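Beta-N-acetylglucosaminidase (PDB 3WO8) probably hydrolyses terminal non-reducing N-acetyl-D-hexosamine residues from N-acetyl-beta-D-hexosaminides, as a glycoside hydrolase of family 3 from the hyperthermophile Thermotoga maritima. Local coordinates at residues N28-I34 and Y289-P293; A343-F349 and R452-R458; R396-E400 and D413-P419. All blocks are in the same frame, centred on the assembly; numbering follows the deposited sequence.

Contact 1. Residues N28-I34 and Y289-P293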
loop_
_atom_site.group_PDB
_atom_site.type_symbol
_atom_site.label_atom_id
_atom_site.label_comp_id
_atom_site.label_asym_id
_atom_site.label_seq_id
_atom_site.Cartn_x
_atom_site.Cartn_y
_atom_site.Cartn_z
ATOM N N ASN B 28 -15.863 15.371 4.445
ATOM C CA ASN B 28 -16.344 16.654 4.001
ATOM C C ASN B 28 -16.931 17.413 5.168
ATOM O O ASN B 28 -16.917 16.921 6.289
ATOM C CB ASN B 28 -17.426 16.434 2.974
ATOM C CG ASN B 28 -18.440 15.443 3.441
ATOM O OD1 ASN B 28 -18.886 15.489 4.571
ATOM N ND2 ASN B 28 -18.775 14.509 2.583
ATOM N N GLU B 29 -17.492 18.592 4.894
ATOM C CA GLU B 29 -17.947 19.471 5.955
ATOM C C GLU B 29 -19.054 18.834 6.808
ATOM O O GLU B 29 -19.147 19.092 8.004
ATOM C CB GLU B 29 -18.365 20.822 5.369
ATOM C CG GLU B 29 -18.423 21.946 6.398
ATOM C CD GLU B 29 -17.088 22.203 7.073
ATOM O OE1 GLU B 29 -16.051 22.072 6.386
ATOM O OE2 GLU B 29 -17.072 22.537 8.282
ATOM N N GLU B 30 -19.876 17.981 6.211
ATOM C CA GLU B 30 -20.942 17.319 6.967
ATOM C C GLU B 30 -20.322 16.332 7.965
ATOM O O GLU B 30 -20.674 16.326 9.144
ATOM C CB GLU B 30 -21.913 16.604 6.012
ATOM C CG GLU B 30 -23.117 15.915 6.670
ATOM C CD GLU B 30 -23.988 15.169 5.661
ATOM O OE1 GLU B 30 -24.015 15.590 4.502
ATOM O OE2 GLU B 30 -24.645 14.171 5.997
ATOM N N VAL B 31 -19.368 15.534 7.478
ATOM C CA VAL B 31 -18.719 14.502 8.271
ATOM C C VAL B 31 -18.052 15.111 9.483
ATOM O O VAL B 31 -18.243 14.647 10.612
ATOM C CB VAL B 31 -17.687 13.724 7.440
ATOM C CG1 VAL B 31 -16.799 12.873 8.336
ATOM C CG2 VAL B 31 -18.379 12.834 6.417
ATOM N N LYS B 32 -17.278 16.156 9.236
ATOM C CA LYS B 32 -16.647 16.939 10.301
ATOM C C LYS B 32 -17.666 17.473 11.303
ATOM O O LYS B 32 -17.391 17.504 12.506
ATOM C CB LYS B 32 -15.887 18.136 9.742
ATOM C CG LYS B 32 -14.732 17.826 8.798
ATOM C CD LYS B 32 -13.803 19.040 8.677
ATOM C CE LYS B 32 -13.272 19.286 7.270
ATOM N NZ LYS B 32 -12.265 20.380 7.295
ATOM N N GLU B 33 -18.831 17.900 10.814
ATOM C CA GLU B 33 -19.838 18.505 11.693
ATOM C C GLU B 33 -20.483 17.488 12.629
ATOM O O GLU B 33 -20.560 17.732 13.809
ATOM C CB GLU B 33 -20.866 19.302 10.889
ATOM C CG GLU B 33 -20.296 20.633 10.385
ATOM C CD GLU B 33 -21.166 21.359 9.336
ATOM O OE1 GLU B 33 -20.946 22.565 9.110
ATOM O OE2 GLU B 33 -22.065 20.750 8.713
ATOM N N ILE B 34 -20.901 16.340 12.104
ATOM C CA ILE B 34 -21.397 15.253 12.926
ATOM C C ILE B 34 -20.368 14.961 13.972
ATOM O O ILE B 34 -20.707 14.735 15.108
ATOM C CB ILE B 34 -21.598 13.950 12.122
ATOM C CG1 ILE B 34 -22.736 14.082 11.121
ATOM C CG2 ILE B 34 -21.920 12.768 13.034
ATOM C CD1 ILE B 34 -24.110 13.996 11.758
ATOM N N TYR B 289 -22.873 6.773 9.159
ATOM C CA TYR B 289 -22.803 7.833 10.139
ATOM C C TYR B 289 -23.944 8.806 10.121
ATOM O O TYR B 289 -24.115 9.564 11.077
ATOM C CB TYR B 289 -21.544 8.648 9.919
ATOM C CG TYR B 289 -21.647 9.646 8.784
ATOM C CD1 TYR B 289 -21.594 9.228 7.443
ATOM C CD2 TYR B 289 -21.780 11.019 9.044
ATOM C CE1 TYR B 289 -21.656 10.144 6.404
ATOM C CE2 TYR B 289 -21.850 11.943 8.009
ATOM C CZ TYR B 289 -21.789 11.505 6.690
ATOM O OH TYR B 289 -21.865 12.421 5.661
ATOM N N ARG B 290 -24.677 8.854 9.011
ATOM C CA ARG B 290 -25.822 9.783 8.874
ATOM C C ARG B 290 -26.996 9.441 9.792
ATOM O O ARG B 290 -27.693 10.347 10.257
ATOM C CB ARG B 290 -26.257 9.894 7.413
ATOM C CG ARG B 290 -25.242 10.661 6.578
ATOM C CD ARG B 290 -25.763 11.010 5.206
ATOM N NE ARG B 290 -26.381 9.846 4.577
ATOM C CZ ARG B 290 -25.875 9.144 3.564
ATOM N NH1 ARG B 290 -26.559 8.103 3.096
ATOM N NH2 ARG B 290 -24.712 9.473 3.005
ATOM N N ASN B 291 -27.163 8.151 10.100
ATOM C CA ASN B 291 -28.145 7.714 11.093
ATOM C C ASN B 291 -27.799 8.094 12.549
ATOM O O ASN B 291 -28.439 7.627 13.498
ATOM C CB ASN B 291 -28.332 6.200 10.993
ATOM C CG ASN B 291 -28.966 5.776 9.672
ATOM O OD1 ASN B 291 -29.968 6.335 9.242
ATOM N ND2 ASN B 291 -28.396 4.781 9.034
ATOM N N LEU B 292 -26.786 8.929 12.746
ATOM C CA LEU B 292 -26.314 9.160 14.102
ATOM C C LEU B 292 -27.265 10.042 14.835
ATOM O O LEU B 292 -27.734 9.656 15.900
ATOM C CB LEU B 292 -24.899 9.749 14.156
ATOM C CG LEU B 292 -24.283 9.812 15.563
ATOM C CD1 LEU B 292 -24.155 8.433 16.202
ATOM C CD2 LEU B 292 -22.924 10.487 15.537
ATOM N N PRO B 293 -27.574 11.221 14.263
ATOM C CA PRO B 293 -28.482 12.119 14.961
ATOM C C PRO B 293 -29.701 11.362 15.483
ATOM O O PRO B 293 -29.952 11.404 16.682
ATOM C CB PRO B 293 -28.863 13.144 13.885
ATOM C CG PRO B 293 -27.705 13.159 12.955
ATOM C CD PRO B 293 -27.305 11.707 12.892
#

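Contact 2. Residues A343-F349 and R452-R458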
loop_
_atom_site.group_PDB
_atom_site.type_symbol
_atom_site.label_atom_id
_atom_site.label_comp_id
_atom_site.label_asym_id
_atom_site.label_seq_id
_atom_site.Cartn_x
_atom_site.Cartn_y
_atom_site.Cartn_z
ATOM N N ALA B 343 4.167 23.446 3.530
ATOM C CA ALA B 343 5.064 23.806 2.431
ATOM C C ALA B 343 4.443 24.771 1.412
ATOM O O ALA B 343 5.125 25.215 0.462
ATOM C CB ALA B 343 5.576 22.544 1.747
ATOM N N VAL B 344 3.165 25.104 1.613
ATOM C CA VAL B 344 2.437 26.002 0.713
ATOM C C VAL B 344 2.450 27.472 1.188
ATOM O O VAL B 344 2.297 27.779 2.373
ATOM C CB VAL B 344 0.945 25.615 0.564
ATOM C CG1 VAL B 344 0.361 26.276 -0.666
ATOM C CG2 VAL B 344 0.722 24.113 0.466
ATOM N N GLU B 345 2.611 28.358 0.222
ATOM C CA GLU B 345 2.534 29.802 0.397
ATOM C C GLU B 345 1.434 30.299 -0.510
ATOM O O GLU B 345 1.381 29.862 -1.664
ATOM C CB GLU B 345 3.833 30.469 -0.072
ATOM C CG GLU B 345 4.979 30.452 0.936
ATOM C CD GLU B 345 6.338 30.654 0.279
ATOM O OE1 GLU B 345 6.462 30.399 -0.941
ATOM O OE2 GLU B 345 7.291 31.043 0.995
ATOM N N PHE B 346 0.576 31.202 -0.004
ATOM C CA PHE B 346 -0.328 31.985 -0.860
ATOM C C PHE B 346 0.273 33.350 -1.126
ATOM O O PHE B 346 0.713 33.988 -0.235
ATOM C CB PHE B 346 -1.685 32.152 -0.217
ATOM C CG PHE B 346 -2.264 30.876 0.333
ATOM C CD1 PHE B 346 -2.959 29.992 -0.471
ATOM C CD2 PHE B 346 -2.122 30.575 1.678
ATOM C CE1 PHE B 346 -3.501 28.840 0.061
ATOM C CE2 PHE B 346 -2.660 29.422 2.222
ATOM C CZ PHE B 346 -3.346 28.553 1.404
ATOM N N LEU B 347 0.270 33.800 -2.359
ATOM C CA LEU B 347 0.942 35.032 -2.767
ATOM C C LEU B 347 0.002 35.958 -3.565
ATOM O O LEU B 347 -0.309 35.701 -4.746
ATOM C CB LEU B 347 2.141 34.715 -3.697
ATOM C CG LEU B 347 3.556 34.483 -3.161
ATOM C CD1 LEU B 347 3.526 33.762 -1.818
ATOM C CD2 LEU B 347 4.395 33.757 -4.219
ATOM N N GLY B 348 -0.391 37.069 -2.949
ATOM C CA GLY B 348 -1.154 38.110 -3.651
ATOM C C GLY B 348 -2.621 38.143 -3.266
ATOM O O GLY B 348 -3.376 38.913 -3.827
ATOM N N PHE B 349 -3.023 37.322 -2.306
ATOM C CA PHE B 349 -4.391 37.308 -1.827
ATOM C C PHE B 349 -4.369 36.472 -0.577
ATOM O O PHE B 349 -3.393 35.790 -0.319
ATOM C CB PHE B 349 -5.323 36.637 -2.848
ATOM C CG PHE B 349 -4.972 35.195 -3.114
ATOM C CD1 PHE B 349 -3.971 34.870 -4.042
ATOM C CD2 PHE B 349 -5.582 34.171 -2.379
ATOM C CE1 PHE B 349 -3.622 33.549 -4.254
ATOM C CE2 PHE B 349 -5.234 32.852 -2.586
ATOM C CZ PHE B 349 -4.257 32.539 -3.526
ATOM N N ARG B 452 0.485 39.007 -9.267
ATOM C CA ARG B 452 -0.651 38.104 -9.482
ATOM C C ARG B 452 -0.977 37.204 -8.271
ATOM O O ARG B 452 -0.263 37.192 -7.245
ATOM C CB ARG B 452 -0.426 37.263 -10.727
ATOM C CG ARG B 452 -0.064 38.124 -11.919
ATOM C CD ARG B 452 -0.603 37.590 -13.234
ATOM N NE ARG B 452 -0.325 38.500 -14.347
ATOM C CZ ARG B 452 -0.941 38.491 -15.531
ATOM N NH1 ARG B 452 -1.911 37.626 -15.818
ATOM N NH2 ARG B 452 -0.580 39.369 -16.449
ATOM N N LYS B 453 -2.096 36.497 -8.380
ATOM C CA LYS B 453 -2.508 35.539 -7.351
ATOM C C LYS B 453 -1.807 34.192 -7.614
ATOM O O LYS B 453 -1.898 33.642 -8.720
ATOM C CB LYS B 453 -4.031 35.375 -7.352
ATOM C CG LYS B 453 -4.822 36.657 -7.115
ATOM C CD LYS B 453 -6.255 36.337 -6.658
ATOM C CE LYS B 453 -7.161 37.563 -6.586
ATOM N NZ LYS B 453 -6.986 38.399 -7.808
ATOM N N ILE B 454 -1.070 33.697 -6.618
ATOM C CA ILE B 454 -0.236 32.524 -6.784
ATOM C C ILE B 454 -0.339 31.577 -5.614
ATOM O O ILE B 454 -0.278 31.995 -4.458
ATOM C CB ILE B 454 1.221 32.899 -6.909
ATOM C CG1 ILE B 454 1.412 33.905 -8.041
ATOM C CG2 ILE B 454 2.054 31.642 -7.157
ATOM C CD1 ILE B 454 2.800 34.516 -8.057
ATOM N N VAL B 455 -0.514 30.290 -5.923
ATOM C CA VAL B 455 -0.384 29.240 -4.919
ATOM C C VAL B 455 0.863 28.441 -5.287
ATOM O O VAL B 455 0.982 27.889 -6.411
ATOM C CB VAL B 455 -1.613 28.345 -4.823
ATOM C CG1 VAL B 455 -1.414 27.309 -3.735
ATOM C CG2 VAL B 455 -2.826 29.161 -4.483
ATOM N N VAL B 456 1.804 28.464 -4.341
ATOM C CA VAL B 456 3.077 27.750 -4.430
ATOM C C VAL B 456 2.961 26.528 -3.557
ATOM O O VAL B 456 3.077 26.618 -2.346
ATOM C CB VAL B 456 4.273 28.625 -3.964
ATOM C CG1 VAL B 456 5.553 27.834 -4.064
ATOM C CG2 VAL B 456 4.400 29.900 -4.825
ATOM N N THR B 457 2.646 25.399 -4.174
ATOM C CA THR B 457 2.717 24.096 -3.488
ATOM C C THR B 457 4.151 23.691 -3.688
ATOM O O THR B 457 4.889 24.290 -4.526
ATOM C CB THR B 457 1.821 23.042 -4.163
ATOM O OG1 THR B 457 2.107 22.993 -5.567
ATOM C CG2 THR B 457 0.357 23.382 -3.965
ATOM N N ARG B 458 4.612 22.665 -3.027
ATOM C CA ARG B 458 5.912 22.188 -3.568
ATOM C C ARG B 458 5.824 20.744 -4.009
ATOM O O ARG B 458 6.689 19.948 -3.722
ATOM C CB ARG B 458 7.035 22.471 -2.576
ATOM C CG ARG B 458 7.540 23.897 -2.663
ATOM C CD ARG B 458 8.097 24.369 -1.327
ATOM N NE ARG B 458 8.729 25.668 -1.520
ATOM C CZ ARG B 458 8.242 26.843 -1.124
ATOM N NH1 ARG B 458 7.108 26.940 -0.436
ATOM N NH2 ARG B 458 8.918 27.937 -1.425
#

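Contact 3. Residues R396-E400 and D413-P419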
loop_
_atom_site.group_PDB
_atom_site.type_symbol
_atom_site.label_atom_id
_atom_site.label_comp_id
_atom_site.label_asym_id
_atom_site.label_seq_id
_atom_site.Cartn_x
_atom_site.Cartn_y
_atom_site.Cartn_z
ATOM N N ARG B 396 -7.305 20.914 -20.895
ATOM C CA ARG B 396 -5.995 20.368 -20.796
ATOM C C ARG B 396 -5.081 21.026 -21.800
ATOM O O ARG B 396 -5.360 20.985 -22.983
ATOM C CB ARG B 396 -6.074 18.871 -21.104
ATOM C CG ARG B 396 -6.937 18.032 -20.152
ATOM C CD ARG B 396 -6.625 18.233 -18.665
ATOM N NE ARG B 396 -5.314 17.698 -18.289
ATOM C CZ ARG B 396 -5.106 16.442 -17.879
ATOM N NH1 ARG B 396 -6.104 15.579 -17.783
ATOM N NH2 ARG B 396 -3.894 16.042 -17.542
ATOM N N TYR B 397 -3.971 21.604 -21.354
ATOM C CA TYR B 397 -3.026 22.253 -22.293
ATOM C C TYR B 397 -1.674 21.611 -22.249
ATOM O O TYR B 397 -1.360 20.930 -21.287
ATOM C CB TYR B 397 -2.863 23.713 -21.986
ATOM C CG TYR B 397 -2.170 23.990 -20.687
ATOM C CD1 TYR B 397 -2.875 24.036 -19.505
ATOM C CD2 TYR B 397 -0.809 24.253 -20.646
ATOM C CE1 TYR B 397 -2.245 24.304 -18.304
ATOM C CE2 TYR B 397 -0.173 24.534 -19.461
ATOM C CZ TYR B 397 -0.900 24.548 -18.300
ATOM O OH TYR B 397 -0.270 24.840 -17.143
ATOM N N THR B 398 -0.874 21.811 -23.294
ATOM C CA THR B 398 0.467 21.178 -23.340
ATOM C C THR B 398 1.422 22.207 -22.803
ATOM O O THR B 398 1.295 23.404 -23.085
ATOM C CB THR B 398 0.902 20.597 -24.723
ATOM O OG1 THR B 398 0.927 21.612 -25.719
ATOM C CG2 THR B 398 -0.068 19.476 -25.193
ATOM N N VAL B 399 2.333 21.733 -21.963
ATOM C CA VAL B 399 3.135 22.610 -21.157
ATOM C C VAL B 399 3.923 23.546 -22.053
ATOM O O VAL B 399 4.004 24.733 -21.804
ATOM C CB VAL B 399 4.037 21.794 -20.205
ATOM C CG1 VAL B 399 5.515 22.218 -20.262
ATOM C CG2 VAL B 399 3.512 21.933 -18.797
ATOM N N GLU B 400 4.479 22.979 -23.114
ATOM C CA GLU B 400 5.328 23.705 -24.087
ATOM C C GLU B 400 4.593 24.795 -24.898
ATOM O O GLU B 400 5.225 25.750 -25.323
ATOM C CB GLU B 400 6.108 22.725 -25.021
ATOM C CG GLU B 400 5.341 21.495 -25.536
ATOM C CD GLU B 400 5.176 20.324 -24.517
ATOM O OE1 GLU B 400 4.674 19.249 -24.922
ATOM O OE2 GLU B 400 5.524 20.447 -23.311
ATOM N N ASP B 413 -4.930 28.046 -12.912
ATOM C CA ASP B 413 -3.952 27.692 -13.938
ATOM C C ASP B 413 -2.833 26.948 -13.307
ATOM O O ASP B 413 -1.988 27.529 -12.653
ATOM C CB ASP B 413 -3.374 28.921 -14.622
ATOM C CG ASP B 413 -2.324 28.561 -15.639
ATOM O OD1 ASP B 413 -2.094 27.345 -15.819
ATOM O OD2 ASP B 413 -1.744 29.478 -16.271
ATOM N N PHE B 414 -2.818 25.644 -13.504
ATOM C CA PHE B 414 -1.872 24.805 -12.816
ATOM C C PHE B 414 -0.671 24.701 -13.732
ATOM O O PHE B 414 -0.795 24.251 -14.863
ATOM C CB PHE B 414 -2.469 23.445 -12.568
ATOM C CG PHE B 414 -3.636 23.445 -11.633
ATOM C CD1 PHE B 414 -4.898 23.614 -12.103
ATOM C CD2 PHE B 414 -3.464 23.153 -10.284
ATOM C CE1 PHE B 414 -5.977 23.580 -11.227
ATOM C CE2 PHE B 414 -4.524 23.120 -9.400
ATOM C CZ PHE B 414 -5.790 23.325 -9.883
ATOM N N VAL B 415 0.478 25.126 -13.210
ATOM C CA VAL B 415 1.702 25.285 -13.955
ATOM C C VAL B 415 2.733 24.272 -13.506
ATOM O O VAL B 415 3.120 24.237 -12.347
ATOM C CB VAL B 415 2.301 26.668 -13.696
ATOM C CG1 VAL B 415 3.558 26.836 -14.511
ATOM C CG2 VAL B 415 1.303 27.749 -14.048
ATOM N N ALA B 416 3.163 23.438 -14.436
ATOM C CA ALA B 416 4.242 22.507 -14.190
ATOM C C ALA B 416 5.544 23.261 -14.346
ATOM O O ALA B 416 6.382 23.299 -13.449
ATOM C CB ALA B 416 4.171 21.353 -15.194
ATOM N N ASP B 417 5.708 23.860 -15.508
ATOM C CA ASP B 417 6.847 24.686 -15.779
ATOM C C ASP B 417 6.560 25.607 -16.957
ATOM O O ASP B 417 5.486 25.566 -17.562
ATOM C CB ASP B 417 8.095 23.819 -16.015
ATOM C CG ASP B 417 8.054 23.041 -17.311
ATOM O OD1 ASP B 417 7.173 22.180 -17.452
ATOM O OD2 ASP B 417 8.931 23.265 -18.165
ATOM N N ILE B 418 7.525 26.449 -17.277
ATOM C CA ILE B 418 7.356 27.446 -18.321
ATOM C C ILE B 418 8.593 27.371 -19.235
ATOM O O ILE B 418 9.562 28.080 -19.045
ATOM C CB ILE B 418 7.107 28.837 -17.697
ATOM C CG1 ILE B 418 8.057 29.130 -16.530
ATOM C CG2 ILE B 418 5.732 28.889 -17.052
ATOM C CD1 ILE B 418 9.547 29.206 -16.830
ATOM N N PRO B 419 8.580 26.475 -20.225
ATOM C CA PRO B 419 9.812 26.276 -20.999
ATOM C C PRO B 419 10.137 27.386 -22.007
ATOM O O PRO B 419 11.304 27.644 -22.261
ATOM C CB PRO B 419 9.564 24.953 -21.728
ATOM C CG PRO B 419 8.081 24.834 -21.821
ATOM C CD PRO B 419 7.460 25.663 -20.726
#

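Contact 1. Residues N28-I34 and Y289-P293
A TIM barrel has to join its last beta-alpha unit to its first, and the meeting of residues 28-34 with 289-293 is a worked example of that seam. Asn-28 opens the first segment as the N-cap of helix 29-37: its OD1 accepts from Val-31 N at 2.9 Å, so the side chain replaces a carbonyl that the first turn lacks, while ND2 bonds to Asp-26. One residue into the helix, Glu-30 directs its CA-to-CB bond toward the other segment, and its OE2 comes to 3.3 Å from Tyr-289 OH and 3.4 Å from Arg-290 CD. The guanidinium of Arg-290 is engaged in a salt bridge with Asp-288. Val-31, a buried residue, lays its CG2 3.7 Å from Tyr-289 CZ. A full turn beyond Glu-30 comes Ile-34, the main apolar contributor from this helix. Its CG1 meets the edge of the Tyr-289 ring, 3.8 Å from CD2; its CG2 lies 3.5 Å from Leu-292 CD2, and its CD1 reaches Pro-293 CG at 3.9 Å. One isoleucine thus touches both Tyr-289 and the first residues of helix 292-304. The seam is therefore chiefly apolar, with the Tyr-289 side chain reaching across to helix 29-37. Beneath it runs strand 20-24: Tyr-289 stacks on Phe-24 and shares a backbone hydrogen bond with Gly-23, and Leu-292 rests on Phe-20 and Cys-22. On another flank Val-31 touches Phe-59 of helix 53-66, so the first barrel helix lies between the helices that follow strands 42-45 and 283-286.

Contact 2. Residues A343-F349 and R452-R458
Side chains alternate between the two faces along each strand, so partners paired across an antiparallel ladder share a face, as 343-349 and 452-458 illustrate. On one face Leu-347 sits beside Ile-454, CB to CB at 3.8 Å, and its CD2 reaches Val-456 CG2 at 3.9 Å. On the other, Val-455 is the common neighbour: its CG1 lies 3.7 Å from Val-344 CG1, while its CG2 meets the ring edges of Phe-346 (CD1, 4.1 Å) and Phe-349 (CZ, 3.8 Å). The strands run antiparallel, their axes 4.8 Å apart at closest approach. Glu-345 and Val-456 form one hydrogen-bonded pair, with Glu-345 N to Val-456 O 3.1 Å and Val-456 N to Glu-345 O 3.0 Å. Leu-347 and Ile-454 form the next, with Leu-347 N to Ile-454 O and Ile-454 N to Leu-347 O both 2.8 Å; Phe-346 and Val-455 are the non-hydrogen-bonded pair between. Gly-348 then turns the chain with a positive phi of 106°, where a CB would clash with Arg-452 O. At the opposite end lies the polar edge: Arg-458 NH1 donates to Ala-343 O at 2.8 Å, and its NH2 forms a salt bridge with Glu-345 OE1 at 3.5 Å. Ala-343 and Arg-458 also pack on Ala-94 and Lys-97 of the second subunit. Strand 453-456 lies between outermost strand 345-347, antiparallel to it, and parallel strand 435-439; helix 462-471 meets Val-344 and Val-455 through Ser-468.

Contact 3. Residues R396-E400 and D413-P419
Neighbours in sequence need not be neighbours in a sheet. Strands 391-397 and 411-415 follow one another along the chain, yet the CA atoms of Tyr-397 and Phe-414 are 9.9 Å apart, because strand 357-363 lies between them. Past the strand ends the two segments draw together, to 6.9 Å between the CA atoms of Val-399 and Asp-417 and 6.0 Å between those of Glu-400 and Pro-419. Side chains bridge the wider part: Tyr-397 OH donates to Phe-414 O in a very short hydrogen bond of 2.4 Å, its side chain touching Leu-361 and Pro-363 of the intervening strand. Farther along, Val-399 sets CG2 3.7 Å from Ala-416 CB and CG1 4.0 Å from Pro-419 CG, while Glu-400 CA lies 3.7 Å from Pro-419 CG. The chemistry thus pairs a single directional bond, fixing a buried tyrosine to the main chain across an intervening strand, with less specific apolar contacts where the outgoing loops approach each other.

In the fold
The three contacts occur in two parts of the chain. Contact 1 belongs to the TIM barrel of the family 3 N-terminal domain; contacts 2 and 3 share the six-stranded mixed sheet. Contact 2 pairs the sheet's outermost strand 345-347 with 453-456, whereas contact 3 involves 391-397, outermost at the other end, and its two segments fall within the chain stretch that contact 2 brackets. Their centres are 17 Å apart and their nearest atoms about 7 Å. Contact 1 is more remote, its centre 31 Å from that of contact 2 and 39 Å from that of contact 3. Of the three, contact 2 alone touches the second subunit, in a dimer whose architecture is associated with the active site.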